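Local coordinates for protein putative mandelate racemase (Salmonella typhimurium, PDB 2O56) that probably acts as a magnesium-dependent hydro-lyase of the enolase superfamily, although its substrate and exact reaction are not established, at residues T132-L137 and D169-D174; I218-H223 and L241-Y246. All coordinates share one frame; numbering follows the deposited sequence.

Contact 1 of 2, residues T132-L137 and D169-D174; sequences TYASQL and DAIKVD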
# COMPACT_ATOMS: atom_id res chain seq x y z
N THR A 132 12.32 -38.65 -3.26
CA THR A 132 12.51 -38.57 -1.82
C THR A 132 13.87 -37.94 -1.50
O THR A 132 14.82 -38.08 -2.27
CB THR A 132 12.34 -39.96 -1.16
OG1 THR A 132 11.05 -40.47 -1.51
CG2 THR A 132 12.41 -39.87 0.32
N TYR A 133 13.94 -37.22 -0.39
CA TYR A 133 15.24 -36.83 0.16
C TYR A 133 15.54 -37.50 1.50
O TYR A 133 14.63 -37.90 2.23
CB TYR A 133 15.42 -35.32 0.23
CG TYR A 133 14.56 -34.54 1.22
CD1 TYR A 133 14.90 -34.45 2.57
CD2 TYR A 133 13.42 -33.85 0.79
CE1 TYR A 133 14.12 -33.71 3.48
CE2 TYR A 133 12.64 -33.11 1.69
CZ TYR A 133 13.00 -33.04 3.03
OH TYR A 133 12.25 -32.31 3.94
N ALA A 134 16.84 -37.64 1.79
CA ALA A 134 17.31 -38.13 3.08
C ALA A 134 17.33 -36.96 4.06
O ALA A 134 18.07 -35.99 3.85
CB ALA A 134 18.73 -38.70 2.93
N SER A 135 16.51 -37.04 5.10
CA SER A 135 16.24 -35.86 5.96
C SER A 135 17.10 -35.91 7.22
O SER A 135 17.33 -36.99 7.77
CB SER A 135 14.76 -35.83 6.36
OG SER A 135 14.42 -34.57 6.95
N GLN A 136 17.57 -34.74 7.66
CA GLN A 136 18.29 -34.54 8.92
C GLN A 136 19.63 -35.28 9.09
O GLN A 136 19.85 -36.00 10.07
CB GLN A 136 17.38 -34.71 10.16
CG GLN A 136 15.96 -34.10 10.05
CD GLN A 136 15.91 -32.56 10.03
OE1 GLN A 136 16.94 -31.88 9.99
NE2 GLN A 136 14.70 -32.02 10.06
N LEU A 137 20.52 -35.07 8.13
CA LEU A 137 21.84 -35.70 8.08
C LEU A 137 22.78 -35.38 9.22
O LEU A 137 23.79 -36.06 9.39
CB LEU A 137 22.54 -35.34 6.76
CG LEU A 137 22.56 -36.36 5.62
CD1 LEU A 137 21.23 -37.06 5.41
CD2 LEU A 137 22.98 -35.64 4.39
N ASP A 169 18.99 -38.61 -4.38
CA ASP A 169 19.60 -37.49 -5.07
C ASP A 169 19.28 -36.14 -4.42
O ASP A 169 19.41 -35.09 -5.04
CB ASP A 169 19.28 -37.49 -6.58
CG ASP A 169 17.80 -37.29 -6.88
OD1 ASP A 169 16.99 -37.15 -5.94
OD2 ASP A 169 17.44 -37.26 -8.07
N ALA A 170 18.87 -36.18 -3.16
CA ALA A 170 18.69 -34.97 -2.38
C ALA A 170 18.76 -35.29 -0.90
O ALA A 170 18.39 -36.39 -0.46
CB ALA A 170 17.37 -34.29 -2.72
N ILE A 171 19.26 -34.31 -0.15
CA ILE A 171 19.46 -34.43 1.28
C ILE A 171 19.00 -33.13 1.94
O ILE A 171 19.01 -32.07 1.32
CB ILE A 171 20.96 -34.73 1.63
CG1 ILE A 171 21.89 -33.58 1.23
CG2 ILE A 171 21.45 -36.03 0.94
CD1 ILE A 171 22.22 -32.61 2.36
N LYS A 172 18.58 -33.23 3.19
CA LYS A 172 18.39 -32.06 4.03
C LYS A 172 19.19 -32.15 5.33
O LYS A 172 19.36 -33.22 5.90
CB LYS A 172 16.92 -31.87 4.37
CG LYS A 172 16.64 -30.70 5.32
CD LYS A 172 15.15 -30.50 5.48
CE LYS A 172 14.59 -31.25 6.66
NZ LYS A 172 13.08 -31.10 6.62
N VAL A 173 19.66 -31.00 5.80
CA VAL A 173 20.57 -30.97 6.93
C VAL A 173 20.49 -29.63 7.64
O VAL A 173 20.45 -28.58 7.00
CB VAL A 173 22.02 -31.25 6.44
CG1 VAL A 173 22.49 -30.18 5.45
CG2 VAL A 173 22.96 -31.41 7.62
N ASP A 174 20.45 -29.69 8.97
CA ASP A 174 20.68 -28.51 9.81
C ASP A 174 22.14 -28.53 10.25
O ASP A 174 22.50 -29.30 11.14
CB ASP A 174 19.74 -28.57 11.03
CG ASP A 174 19.82 -27.33 11.92
OD1 ASP A 174 20.82 -26.58 11.87
OD2 ASP A 174 18.85 -27.12 12.69
O HOH W 1 15.63 -39.17 -4.29
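Ala170 and Tyr133 meet where strands 170-173 and 130-135 come together, their CB atoms 3.7 Å apart. The carbonyl O of Ala170 accepts the N-H of Ala134 at 3.0 Å. Next comes Ile171, paired with Ala134 in the single backbone bridge between the strands; its branched side chain crosses Leu137 at about a right angle, and Leu137 CD2 presses on Ile171 CB at 3.5 Å, near helix 153-165. Lys172 returns the backbone pairing, giving its N-H to Ala134 O (2.9 Å, 166° at the hydrogen) and its O to Leu137 N (3.1 Å). With CG anti to the backbone N (chi1 177°), the lysine chain runs past the CE1 corner of the Tyr133 ring, where Lys172 CB lies 3.5 Å from Tyr133 CE1, then bends at chi3. That bend brings Lys172 CE to Ser135 OG at 3.3 Å and NZ to Tyr133 OH, to which it donates at 3.1 Å. NZ also forms salt bridges with Glu247 and Glu348, so three oxygen partners hold this buried amine, and Gln321 in turn bonds the Tyr133 hydroxyl. Val173 closes the walk, packing its CG2 on Leu137 CB. Adjacent parallel strands whose polar side chains gather around a metal site at their C-terminal ends are characteristic of the modified TIM barrel of the enolase superfamily.

Contact 2 of 2, residues I218-H223 and L241-Y246; sequences IIAEMH and LGIFYY. With MG (magnesium ion), chain I.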
# COMPACT_ATOMS: atom_id res chain seq x y z
N ILE A 218 20.48 -29.98 -2.09
CA ILE A 218 20.70 -29.79 -0.67
C ILE A 218 19.66 -28.79 -0.12
O ILE A 218 19.59 -27.65 -0.58
CB ILE A 218 22.11 -29.25 -0.37
CG1 ILE A 218 23.20 -30.25 -0.84
CG2 ILE A 218 22.26 -28.95 1.12
CD1 ILE A 218 24.62 -29.71 -0.69
N ILE A 219 18.88 -29.25 0.84
CA ILE A 219 17.96 -28.38 1.59
C ILE A 219 18.63 -28.00 2.91
O ILE A 219 19.13 -28.87 3.62
CB ILE A 219 16.60 -29.09 1.85
CG1 ILE A 219 15.96 -29.48 0.52
CG2 ILE A 219 15.65 -28.21 2.70
CD1 ILE A 219 14.97 -30.63 0.63
N ALA A 220 18.66 -26.70 3.21
CA ALA A 220 19.18 -26.22 4.48
C ALA A 220 18.03 -26.00 5.44
O ALA A 220 17.14 -25.20 5.16
CB ALA A 220 19.93 -24.92 4.25
N GLU A 221 18.05 -26.72 6.56
CA GLU A 221 16.99 -26.71 7.55
C GLU A 221 17.47 -25.91 8.75
O GLU A 221 18.62 -26.05 9.16
CB GLU A 221 16.66 -28.16 7.92
CG GLU A 221 16.16 -28.42 9.29
CD GLU A 221 14.66 -28.23 9.41
OE1 GLU A 221 13.92 -29.23 9.35
OE2 GLU A 221 14.22 -27.07 9.57
N MET A 222 16.61 -25.05 9.29
CA MET A 222 17.00 -24.15 10.37
C MET A 222 16.18 -24.36 11.63
O MET A 222 16.55 -23.87 12.70
CB MET A 222 16.85 -22.68 9.95
CG MET A 222 17.70 -22.25 8.80
SD MET A 222 19.46 -22.62 8.97
CE MET A 222 20.01 -21.29 10.02
N HIS A 223 15.05 -25.06 11.50
CA HIS A 223 14.18 -25.45 12.61
C HIS A 223 13.53 -24.27 13.34
O HIS A 223 12.95 -24.47 14.41
CB HIS A 223 14.95 -26.28 13.65
CG HIS A 223 15.21 -27.70 13.26
ND1 HIS A 223 16.47 -28.16 12.90
CD2 HIS A 223 14.38 -28.77 13.19
CE1 HIS A 223 16.40 -29.44 12.62
NE2 HIS A 223 15.15 -29.84 12.78
N LEU A 241 26.25 -21.94 -2.44
CA LEU A 241 26.32 -23.40 -2.43
C LEU A 241 25.23 -24.09 -3.27
O LEU A 241 25.23 -25.31 -3.39
CB LEU A 241 26.36 -23.94 -0.99
CG LEU A 241 27.47 -23.41 -0.08
CD1 LEU A 241 27.36 -24.01 1.31
CD2 LEU A 241 28.85 -23.69 -0.65
N GLY A 242 24.32 -23.31 -3.85
CA GLY A 242 23.27 -23.85 -4.71
C GLY A 242 22.22 -24.59 -3.89
O GLY A 242 21.94 -25.76 -4.13
N ILE A 243 21.64 -23.90 -2.91
CA ILE A 243 20.65 -24.48 -1.97
C ILE A 243 19.25 -24.64 -2.60
O ILE A 243 18.72 -23.70 -3.20
CB ILE A 243 20.64 -23.65 -0.65
CG1 ILE A 243 22.05 -23.62 -0.05
CG2 ILE A 243 19.66 -24.21 0.41
CD1 ILE A 243 22.55 -25.02 0.42
N PHE A 244 18.66 -25.84 -2.46
CA PHE A 244 17.40 -26.22 -3.14
C PHE A 244 16.23 -25.43 -2.55
O PHE A 244 15.49 -24.74 -3.27
CB PHE A 244 17.13 -27.71 -2.91
CG PHE A 244 16.13 -28.32 -3.83
CD1 PHE A 244 16.23 -28.17 -5.21
CD2 PHE A 244 15.12 -29.12 -3.32
CE1 PHE A 244 15.31 -28.78 -6.05
CE2 PHE A 244 14.18 -29.74 -4.16
CZ PHE A 244 14.28 -29.55 -5.52
N TYR A 245 16.06 -25.54 -1.25
CA TYR A 245 15.37 -24.49 -0.50
C TYR A 245 15.82 -24.36 0.94
O TYR A 245 16.59 -25.18 1.43
CB TYR A 245 13.85 -24.65 -0.64
CG TYR A 245 13.28 -26.05 -0.41
CD1 TYR A 245 12.97 -26.49 0.87
CD2 TYR A 245 12.98 -26.89 -1.48
CE1 TYR A 245 12.41 -27.74 1.08
CE2 TYR A 245 12.42 -28.15 -1.28
CZ TYR A 245 12.15 -28.57 0.00
OH TYR A 245 11.58 -29.80 0.21
N TYR A 246 15.36 -23.31 1.61
CA TYR A 246 15.86 -22.89 2.91
C TYR A 246 14.67 -22.99 3.86
O TYR A 246 13.72 -22.24 3.70
CB TYR A 246 16.28 -21.43 2.79
CG TYR A 246 17.07 -20.84 3.96
CD1 TYR A 246 17.88 -21.64 4.76
CD2 TYR A 246 17.01 -19.46 4.23
CE1 TYR A 246 18.61 -21.09 5.81
CE2 TYR A 246 17.75 -18.90 5.29
CZ TYR A 246 18.54 -19.72 6.06
OH TYR A 246 19.25 -19.18 7.10
MG MG I . 11.59 -29.30 9.50
O HOH W 2 20.80 -27.91 -4.05
O HOH W 3 11.27 -31.49 9.29
O HOH W 4 12.04 -27.16 10.50
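Ile219 and Tyr245 lie side by side in a beta-alpha-beta unit of the barrel, in which strand 217-221, helix 228-238 and strand 246-247 follow one another and the strands pair in parallel. From CB the isoleucine splits. CG2, anti to the backbone N, turns to the Tyr245 backbone and sits 3.4 Å from its carbonyl O. CG1 goes over the phenol, 4.0 Å from the Tyr245 ring centroid and 12° off the ring normal, a CH-pi contact over the face. The same CG1 lies in the plane of the Phe244 ring at its edge, 3.9 Å from CD2. At the tip, CD1 reaches Tyr245 OH at 3.5 Å; that hydroxyl is bonded to Gln321, and Pro192 of the second subunit packs on both aromatic residues. Between the backbones Phe244 N donates to Ile218 O (2.8 Å), and Ala220 N to Tyr245 O (3.1 Å). Helix 228-238 meets the layer formed by Ala220 CB, Ile243 CG2 and the Tyr246 ring. Met222 crosses that ring obliquely, its CG and SD both near Tyr246 CE1, in a Met-aromatic contact. Glu221 takes no part in this packing: its carboxylate binds magnesium through OE1 at 2.3 Å. The other oxygen, Glu221 OE2, accepts the N-H of His223 at 2.9 Å from above the carboxylate plane, 37° out of it.

Overall arrangement
Contacts 1 and 2 are consecutive along the chain, and their centres are 9 Å apart. They join through neighbouring strands of one parallel sheet: Ile171 O lies 2.9 Å from Ile219 N, a probable hydrogen bond. Nearer the metal a second link forms, where Asp174 OD2 of contact 1 is hydrogen-bonded to His223 ND1 of contact 2 at 2.6 Å. The magnesium ion is held by Glu221, Glu247 and Glu273, of which Glu221 belongs to contact 2. Contact 1 supplies a second shell: Gln136 NE2 donates to the metal-binding oxygen of Glu221, and the nearest side-chain atom of Lys172 is about 4 Å from the ion.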